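Local coordinates for peptidyl tryptophan dihydroxylase (Pseudomonas putida, PDB 7CTQ), which uses bound FAD as a flavoprotein monooxygenase to dihydroxylate a peptidyl tryptophan during biogenesis of the cysteine tryptophylquinone cofactor of quinohemoprotein amine dehydrogenase, at residues A[246-259]-A[303-315]. Residues are numbered along the deposited sequence; the frame is centred on the assembly and turned at random.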
ATOM      1  N   ALA A 246       5.291  -7.944  -6.823  1.00 35.03           N
ATOM      2  CA  ALA A 246       5.684  -6.647  -6.274  1.00 38.59           C
ATOM      3  C   ALA A 246       6.073  -5.697  -7.409  1.00 31.43           C
ATOM      4  O   ALA A 246       6.995  -5.987  -8.176  1.00 35.63           O
ATOM      5  CB  ALA A 246       6.843  -6.828  -5.292  1.00 33.19           C
ATOM      6  N   ILE A 247       5.379  -4.565  -7.518  1.00 32.48           N
ATOM      7  CA  ILE A 247       5.558  -3.634  -8.629  1.00 33.35           C
ATOM      8  C   ILE A 247       5.646  -2.206  -8.100  1.00 37.30           C
ATOM      9  O   ILE A 247       4.731  -1.731  -7.412  1.00 30.12           O
ATOM     10  CB  ILE A 247       4.414  -3.736  -9.651  1.00 33.35           C
ATOM     11  CG1 ILE A 247       4.401  -5.130 -10.291  1.00 35.54           C
ATOM     12  CG2 ILE A 247       4.539  -2.615 -10.686  1.00 33.76           C
ATOM     13  CD1 ILE A 247       3.096  -5.456 -11.037  1.00 46.01           C
ATOM     14  N   LEU A 248       6.720  -1.507  -8.455  1.00 28.11           N
ATOM     15  CA  LEU A 248       6.808  -0.072  -8.256  1.00 31.90           C
ATOM     16  C   LEU A 248       6.637   0.592  -9.615  1.00 33.31           C
ATOM     17  O   LEU A 248       7.364   0.262 -10.556  1.00 38.03           O
ATOM     18  CB  LEU A 248       8.153   0.307  -7.622  1.00 29.07           C
ATOM     19  CG  LEU A 248       8.484   1.781  -7.395  1.00 35.89           C
ATOM     20  CD1 LEU A 248       7.555   2.462  -6.399  1.00 27.39           C
ATOM     21  CD2 LEU A 248       9.958   1.876  -6.935  1.00 30.41           C
ATOM     22  N   ALA A 249       5.685   1.518  -9.715  1.00 31.98           N
ATOM     23  CA  ALA A 249       5.344   2.107 -11.005  1.00 39.89           C
ATOM     24  C   ALA A 249       6.478   2.966 -11.559  1.00 41.78           C
ATOM     25  O   ALA A 249       7.112   3.729 -10.831  1.00 35.76           O
ATOM     26  CB  ALA A 249       4.079   2.952 -10.878  1.00 38.83           C
ATOM     27  N   GLY A 250       6.692   2.873 -12.876  1.00 51.18           N
ATOM     28  CA  GLY A 250       7.733   3.672 -13.508  1.00 53.28           C
ATOM     29  C   GLY A 250       7.533   5.165 -13.320  1.00 55.72           C
ATOM     30  O   GLY A 250       8.466   5.885 -12.955  1.00 49.49           O
ATOM     31  N   GLU A 251       6.314   5.651 -13.574  1.00 49.32           N
ATOM     32  CA  GLU A 251       5.946   7.051 -13.373  1.00 51.05           C
ATOM     33  C   GLU A 251       4.771   7.108 -12.410  1.00 51.37           C
ATOM     34  O   GLU A 251       3.819   6.338 -12.554  1.00 48.84           O
ATOM     35  CB  GLU A 251       5.558   7.724 -14.694  1.00 51.46           C
ATOM     36  CG  GLU A 251       6.651   7.730 -15.736  1.00 65.93           C
ATOM     37  CD  GLU A 251       7.955   8.264 -15.186  1.00 74.53           C
ATOM     38  OE1 GLU A 251       7.920   9.326 -14.523  1.00 76.47           O
ATOM     39  OE2 GLU A 251       9.007   7.618 -15.408  1.00 76.84           O
ATOM     40  N   CYS A 252       4.810   8.021 -11.443  0.62 45.65           N
ATOM     41  CA  CYS A 252       3.704   8.101 -10.501  0.62 41.92           C
ATOM     42  C   CYS A 252       3.168   9.507 -10.272  0.62 38.02           C
ATOM     43  O   CYS A 252       2.244   9.664  -9.464  0.62 35.95           O
ATOM     44  CB  CYS A 252       4.100   7.488  -9.149  0.62 41.16           C
ATOM     45  SG  CYS A 252       5.614   8.143  -8.454  0.62 39.35           S
ATOM     46  N   VAL A 253       3.705  10.524 -10.943  1.00 34.56           N
ATOM     47  CA  VAL A 253       3.180  11.880 -10.801  1.00 39.88           C
ATOM     48  C   VAL A 253       3.611  12.713 -12.007  1.00 40.64           C
ATOM     49  O   VAL A 253       4.726  12.572 -12.514  1.00 43.50           O
ATOM     50  CB  VAL A 253       3.631  12.514  -9.460  1.00 38.88           C
ATOM     51  CG1 VAL A 253       5.152  12.492  -9.335  1.00 42.47           C
ATOM     52  CG2 VAL A 253       3.078  13.924  -9.301  1.00 39.43           C
ATOM     53  N   GLY A 254       2.711  13.593 -12.454  1.00 41.56           N
ATOM     54  CA  GLY A 254       2.942  14.495 -13.568  1.00 36.30           C
ATOM     55  C   GLY A 254       2.616  15.933 -13.213  1.00 49.91           C
ATOM     56  O   GLY A 254       2.398  16.256 -12.038  1.00 43.39           O
ATOM     57  N   GLN A 255       2.585  16.812 -14.217  1.00 45.73           N
ATOM     58  CA  GLN A 255       2.206  18.202 -13.980  1.00 47.41           C
ATOM     59  C   GLN A 255       0.761  18.320 -13.513  1.00 36.03           C
ATOM     60  O   GLN A 255       0.422  19.237 -12.756  1.00 42.53           O
ATOM     61  CB  GLN A 255       2.408  19.022 -15.253  1.00 50.47           C
ATOM     62  CG  GLN A 255       3.838  19.052 -15.732  1.00 55.81           C
ATOM     63  CD  GLN A 255       4.774  19.623 -14.686  1.00 65.25           C
ATOM     64  OE1 GLN A 255       5.625  18.914 -14.141  1.00 65.34           O
ATOM     65  NE2 GLN A 255       4.619  20.916 -14.394  1.00 67.96           N
ATOM     66  N   ASP A 256      -0.092  17.400 -13.936  1.00 37.95           N
ATOM     67  CA  ASP A 256      -1.515  17.489 -13.642  1.00 46.26           C
ATOM     68  C   ASP A 256      -2.098  16.118 -13.359  1.00 38.79           C
ATOM     69  O   ASP A 256      -3.277  15.873 -13.632  1.00 45.98           O
ATOM     70  CB  ASP A 256      -2.290  18.160 -14.789  1.00 44.91           C
ATOM     71  CG  ASP A 256      -2.072  17.476 -16.141  1.00 55.18           C
ATOM     72  OD1 ASP A 256      -1.614  16.312 -16.183  1.00 59.88           O
ATOM     73  OD2 ASP A 256      -2.378  18.107 -17.178  1.00 63.73           O
ATOM     74  N   TRP A 257      -1.292  15.205 -12.825  1.00 36.02           N
ATOM     75  CA  TRP A 257      -1.819  13.895 -12.475  1.00 34.18           C
ATOM     76  C   TRP A 257      -0.947  13.268 -11.400  1.00 39.54           C
ATOM     77  O   TRP A 257       0.194  13.679 -11.170  1.00 33.99           O
ATOM     78  CB  TRP A 257      -1.928  12.970 -13.695  1.00 32.84           C
ATOM     79  CG  TRP A 257      -0.624  12.611 -14.347  1.00 47.56           C
ATOM     80  CD1 TRP A 257       0.003  13.291 -15.352  1.00 42.31           C
ATOM     81  CD2 TRP A 257       0.204  11.472 -14.055  1.00 42.50           C
ATOM     82  NE1 TRP A 257       1.171  12.648 -15.699  1.00 56.44           N
ATOM     83  CE2 TRP A 257       1.318  11.534 -14.915  1.00 49.32           C
ATOM     84  CE3 TRP A 257       0.114  10.417 -13.147  1.00 40.24           C
ATOM     85  CZ2 TRP A 257       2.332  10.582 -14.892  1.00 43.60           C
ATOM     86  CZ3 TRP A 257       1.127   9.470 -13.123  1.00 47.40           C
ATOM     87  CH2 TRP A 257       2.222   9.561 -13.990  1.00 45.49           C
ATOM     88  N   ILE A 258      -1.502  12.257 -10.756  1.00 34.15           N
ATOM     89  CA  ILE A 258      -0.781  11.536  -9.717  1.00 38.17           C
ATOM     90  C   ILE A 258      -1.357  10.133  -9.652  1.00 34.40           C
ATOM     91  O   ILE A 258      -2.557   9.931  -9.859  1.00 42.56           O
ATOM     92  CB  ILE A 258      -0.863  12.280  -8.362  1.00 37.31           C
ATOM     93  CG1 ILE A 258       0.202  11.764  -7.393  1.00 37.57           C
ATOM     94  CG2 ILE A 258      -2.271  12.183  -7.714  1.00 27.78           C
ATOM     95  CD1 ILE A 258       0.209  12.528  -6.095  1.00 33.72           C
ATOM     96  N   ARG A 259      -0.490   9.157  -9.415  1.00 33.22           N
ATOM     97  CA  ARG A 259      -0.910   7.809  -9.078  1.00 33.75           C
ATOM     98  C   ARG A 259      -0.815   7.589  -7.571  1.00 37.85           C
ATOM     99  O   ARG A 259       0.155   8.008  -6.927  1.00 34.03           O
ATOM    100  CB  ARG A 259      -0.058   6.767  -9.814  1.00 40.31           C
ATOM    101  CG  ARG A 259      -0.539   6.483 -11.231  1.00 40.90           C
ATOM    102  CD  ARG A 259       0.534   5.852 -12.085  1.00 49.77           C
ATOM    103  NE  ARG A 259       0.423   4.399 -12.108  1.00 57.29           N
ATOM    104  CZ  ARG A 259      -0.008   3.700 -13.151  1.00 41.50           C
ATOM    105  NH1 ARG A 259      -0.375   4.316 -14.262  1.00 51.97           N
ATOM    106  NH2 ARG A 259      -0.064   2.379 -13.082  1.00 49.28           N
ATOM    107  N   ARG A 303       6.832  16.723  -7.542  1.00 33.58           N
ATOM    108  CA  ARG A 303       6.924  15.422  -8.194  1.00 25.54           C
ATOM    109  C   ARG A 303       7.994  14.568  -7.536  1.00 30.31           C
ATOM    110  O   ARG A 303       7.779  13.376  -7.286  1.00 30.66           O
ATOM    111  CB  ARG A 303       7.213  15.579  -9.691  1.00 33.59           C
ATOM    112  CG  ARG A 303       6.035  16.162 -10.506  1.00 47.21           C
ATOM    113  CD  ARG A 303       6.483  16.717 -11.874  1.00 43.64           C
ATOM    114  NE  ARG A 303       6.673  15.635 -12.836  1.00 47.56           N
ATOM    115  CZ  ARG A 303       6.798  15.798 -14.149  1.00 61.43           C
ATOM    116  NH1 ARG A 303       6.968  14.736 -14.925  1.00 57.12           N
ATOM    117  NH2 ARG A 303       6.757  17.014 -14.686  1.00 55.21           N
ATOM    118  N   GLN A 304       9.146  15.174  -7.232  1.00 31.92           N
ATOM    119  CA  GLN A 304      10.216  14.435  -6.572  1.00 32.54           C
ATOM    120  C   GLN A 304       9.774  13.962  -5.194  1.00 32.47           C
ATOM    121  O   GLN A 304      10.067  12.831  -4.790  1.00 32.71           O
ATOM    122  CB  GLN A 304      11.466  15.304  -6.471  1.00 31.80           C
ATOM    123  CG  GLN A 304      12.637  14.576  -5.793  1.00 36.60           C
ATOM    124  CD  GLN A 304      13.855  15.460  -5.600  1.00 43.55           C
ATOM    125  OE1 GLN A 304      14.023  16.446  -6.306  1.00 43.65           O
ATOM    126  NE2 GLN A 304      14.713  15.109  -4.632  1.00 40.59           N
ATOM    127  N   PHE A 305       9.031  14.800  -4.470  1.00 31.57           N
ATOM    128  CA  PHE A 305       8.567  14.397  -3.149  1.00 32.64           C
ATOM    129  C   PHE A 305       7.720  13.127  -3.228  1.00 31.65           C
ATOM    130  O   PHE A 305       7.916  12.185  -2.445  1.00 29.30           O
ATOM    131  CB  PHE A 305       7.780  15.541  -2.492  1.00 27.87           C
ATOM    132  CG  PHE A 305       7.393  15.251  -1.078  1.00 34.10           C
ATOM    133  CD1 PHE A 305       6.203  14.587  -0.793  1.00 34.14           C
ATOM    134  CD2 PHE A 305       8.236  15.602  -0.034  1.00 37.90           C
ATOM    135  CE1 PHE A 305       5.855  14.271   0.514  1.00 43.55           C
ATOM    136  CE2 PHE A 305       7.889  15.308   1.285  1.00 43.56           C
ATOM    137  CZ  PHE A 305       6.700  14.631   1.558  1.00 45.47           C
ATOM    138  N   HIS A 306       6.791  13.067  -4.180  1.00 29.12           N
ATOM    139  CA  HIS A 306       5.914  11.903  -4.269  1.00 30.34           C
ATOM    140  C   HIS A 306       6.662  10.658  -4.748  1.00 33.47           C
ATOM    141  O   HIS A 306       6.501   9.576  -4.176  1.00 32.78           O
ATOM    142  CB  HIS A 306       4.724  12.194  -5.190  1.00 31.45           C
ATOM    143  CG  HIS A 306       3.656  11.146  -5.130  1.00 29.53           C
ATOM    144  ND1 HIS A 306       2.972  10.848  -3.969  1.00 36.21           N
ATOM    145  CD2 HIS A 306       3.159  10.321  -6.084  1.00 29.16           C
ATOM    146  CE1 HIS A 306       2.105   9.878  -4.210  1.00 30.03           C
ATOM    147  NE2 HIS A 306       2.192   9.549  -5.489  1.00 35.69           N
ATOM    148  N   GLN A 307       7.460  10.791  -5.813  0.57 32.65           N
ATOM    149  CA  GLN A 307       8.205   9.646  -6.332  0.57 30.90           C
ATOM    150  C   GLN A 307       9.064   9.017  -5.246  0.57 28.34           C
ATOM    151  O   GLN A 307       9.020   7.805  -5.022  0.57 26.79           O
ATOM    152  CB  GLN A 307       9.098  10.073  -7.496  0.57 34.01           C
ATOM    153  CG  GLN A 307       8.408  10.288  -8.812  0.57 39.58           C
ATOM    154  CD  GLN A 307       9.169  11.268  -9.674  0.57 39.67           C
ATOM    155  OE1 GLN A 307      10.395  11.195  -9.784  0.57 47.84           O
ATOM    156  NE2 GLN A 307       8.454  12.225 -10.251  0.57 30.37           N
ATOM    157  N   GLN A 308       9.865   9.836  -4.569  1.00 28.46           N
ATOM    158  CA  GLN A 308      10.813   9.303  -3.599  1.00 32.07           C
ATOM    159  C   GLN A 308      10.111   8.713  -2.379  1.00 31.98           C
ATOM    160  O   GLN A 308      10.552   7.685  -1.848  1.00 29.49           O
ATOM    161  CB  GLN A 308      11.800  10.399  -3.208  1.00 26.14           C
ATOM    162  CG  GLN A 308      12.616  10.872  -4.412  1.00 29.27           C
ATOM    163  CD  GLN A 308      13.679  11.874  -4.021  1.00 34.75           C
ATOM    164  OE1 GLN A 308      13.468  12.698  -3.142  1.00 32.87           O
ATOM    165  NE2 GLN A 308      14.837  11.791  -4.659  1.00 43.79           N
ATOM    166  N   ARG A 309       9.017   9.328  -1.923  1.00 27.33           N
ATOM    167  CA  ARG A 309       8.232   8.716  -0.853  1.00 29.65           C
ATOM    168  C   ARG A 309       7.691   7.354  -1.283  1.00 28.62           C
ATOM    169  O   ARG A 309       7.827   6.360  -0.556  1.00 27.87           O
ATOM    170  CB  ARG A 309       7.083   9.643  -0.428  1.00 30.07           C
ATOM    171  CG  ARG A 309       6.071   8.963   0.518  1.00 32.15           C
ATOM    172  CD  ARG A 309       5.014   9.930   1.089  1.00 31.36           C
ATOM    173  NE  ARG A 309       3.958   9.215   1.816  1.00 33.88           N
ATOM    174  CZ  ARG A 309       4.089   8.770   3.068  1.00 39.30           C
ATOM    175  NH1 ARG A 309       5.225   8.965   3.727  1.00 33.01           N
ATOM    176  NH2 ARG A 309       3.089   8.132   3.663  1.00 33.66           N
ATOM    177  N   ILE A 310       7.077   7.287  -2.473  1.00 32.78           N
ATOM    178  CA  ILE A 310       6.502   6.028  -2.950  1.00 26.88           C
ATOM    179  C   ILE A 310       7.573   4.946  -3.041  1.00 30.87           C
ATOM    180  O   ILE A 310       7.347   3.792  -2.657  1.00 30.51           O
ATOM    181  CB  ILE A 310       5.802   6.238  -4.311  1.00 31.22           C
ATOM    182  CG1 ILE A 310       4.562   7.129  -4.169  1.00 29.73           C
ATOM    183  CG2 ILE A 310       5.431   4.912  -4.926  1.00 33.85           C
ATOM    184  CD1 ILE A 310       3.607   6.685  -3.096  1.00 34.06           C
ATOM    185  N   GLU A 311       8.754   5.290  -3.563  1.00 30.79           N
ATOM    186  CA  GLU A 311       9.799   4.283  -3.691  1.00 29.21           C
ATOM    187  C   GLU A 311      10.267   3.799  -2.318  1.00 29.34           C
ATOM    188  O   GLU A 311      10.415   2.588  -2.095  1.00 30.39           O
ATOM    189  CB  GLU A 311      10.961   4.838  -4.518  1.00 31.77           C
ATOM    190  CG  GLU A 311      12.161   3.898  -4.566  1.00 36.15           C
ATOM    191  CD  GLU A 311      13.088   4.160  -5.745  1.00 56.74           C
ATOM    192  OE1 GLU A 311      14.095   3.436  -5.863  1.00 52.66           O
ATOM    193  OE2 GLU A 311      12.814   5.079  -6.555  1.00 55.42           O
ATOM    194  N   GLN A 312      10.467   4.720  -1.369  1.00 28.90           N
ATOM    195  CA  GLN A 312      10.893   4.289  -0.038  1.00 33.40           C
ATOM    196  C   GLN A 312       9.820   3.441   0.655  1.00 35.32           C
ATOM    197  O   GLN A 312      10.143   2.435   1.308  1.00 26.30           O
ATOM    198  CB  GLN A 312      11.282   5.498   0.808  1.00 33.44           C
ATOM    199  CG  GLN A 312      12.554   6.163   0.308  1.00 34.16           C
ATOM    200  CD  GLN A 312      13.737   5.194   0.209  1.00 44.66           C
ATOM    201  OE1 GLN A 312      14.278   4.947  -0.878  1.00 46.37           O
ATOM    202  NE2 GLN A 312      14.123   4.627   1.339  1.00 37.91           N
ATOM    203  N   LEU A 313       8.539   3.817   0.520  1.00 30.81           N
ATOM    204  CA  LEU A 313       7.464   2.977   1.051  1.00 31.13           C
ATOM    205  C   LEU A 313       7.520   1.577   0.445  1.00 30.92           C
ATOM    206  O   LEU A 313       7.527   0.574   1.172  1.00 32.30           O
ATOM    207  CB  LEU A 313       6.089   3.620   0.789  1.00 31.08           C
ATOM    208  CG  LEU A 313       5.621   4.852   1.581  1.00 39.29           C
ATOM    209  CD1 LEU A 313       4.264   5.331   1.060  1.00 35.41           C
ATOM    210  CD2 LEU A 313       5.526   4.599   3.081  1.00 33.33           C
ATOM    211  N   PHE A 314       7.574   1.495  -0.891  1.00 30.56           N
ATOM    212  CA  PHE A 314       7.653   0.209  -1.584  1.00 29.06           C
ATOM    213  C   PHE A 314       8.772  -0.650  -1.028  1.00 32.59           C
ATOM    214  O   PHE A 314       8.576  -1.828  -0.711  1.00 27.33           O
ATOM    215  CB  PHE A 314       7.872   0.438  -3.082  1.00 32.11           C
ATOM    216  CG  PHE A 314       8.133  -0.830  -3.868  1.00 33.31           C
ATOM    217  CD1 PHE A 314       7.076  -1.649  -4.281  1.00 30.34           C
ATOM    218  CD2 PHE A 314       9.429  -1.199  -4.206  1.00 27.11           C
ATOM    219  CE1 PHE A 314       7.322  -2.795  -5.012  1.00 32.51           C
ATOM    220  CE2 PHE A 314       9.681  -2.347  -4.926  1.00 31.04           C
ATOM    221  CZ  PHE A 314       8.628  -3.152  -5.327  1.00 31.56           C
ATOM    222  N   LEU A 315       9.962  -0.072  -0.907  1.00 33.38           N
ATOM    223  CA  LEU A 315      11.101  -0.849  -0.448  1.00 28.55           C
ATOM    224  C   LEU A 315      10.916  -1.296   0.992  1.00 27.79           C
ATOM    225  O   LEU A 315      11.299  -2.422   1.351  1.00 30.24           O
ATOM    226  CB  LEU A 315      12.389  -0.034  -0.609  1.00 28.31           C
ATOM    227  CG  LEU A 315      12.865   0.114  -2.058  1.00 29.97           C
ATOM    228  CD1 LEU A 315      14.082   1.026  -2.137  1.00 37.85           C
ATOM    229  CD2 LEU A 315      13.185  -1.255  -2.680  1.00 33.78           C
TER
HETATM  230  O   HOH W   1       5.882  11.536 -15.208  1.00 54.54           O
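Leu248 is the main bump of the strand 247-249, and the helix 303-315 receives it in a hollow between Ile310, Glu311 and Phe314. CB of Leu248 sits over the centre of the Phe314 ring, 3.8 Å from the centroid and 6° off the normal, a CH-pi contact. With CG anti to the backbone N (chi1 177°), the two leucine methyls spread within that hollow: CD1 presses on Ile310 CG2 at 3.6 Å, while CD2 lies against the aliphatic CG of Glu311, whose carboxylate reaches on to a salt bridge with Arg152. Ala246 closes the rim of the phenyl ring. Farther along, Cys252 SG rests on Gln307 CG in the conformers modelled here, and Val253 wedges CG1 between Arg303 and Gln307, 3.4 Å from Arg303 O. His306 is the helix's return bump, its ring edge turned to the carbonyl oxygens of Cys252 and Arg259. Ile258 CD1 covers the centre of one imidazole face at 3.6 Å, and Ile310 CG1 backs the opposite face toward its rim. His306 NE2 donates to Arg259 O over 2.9 Å, nearly straight at 160° and close to the ring plane, so packing and bond together fix the ring's rotation. At the outer end a face of the Arg303 guanidinium lies near Gly254 CA, toward the rim. The axes of strand 247-249 and helix 303-315 run antiparallel, 9.2 Å apart at closest. The helix thus covers the middle strand of a small antiparallel sheet and, at 257-259, the edge of the seven-stranded sheet of a Rossmann-type FAD-binding fold, as in flavin-dependent monooxygenases.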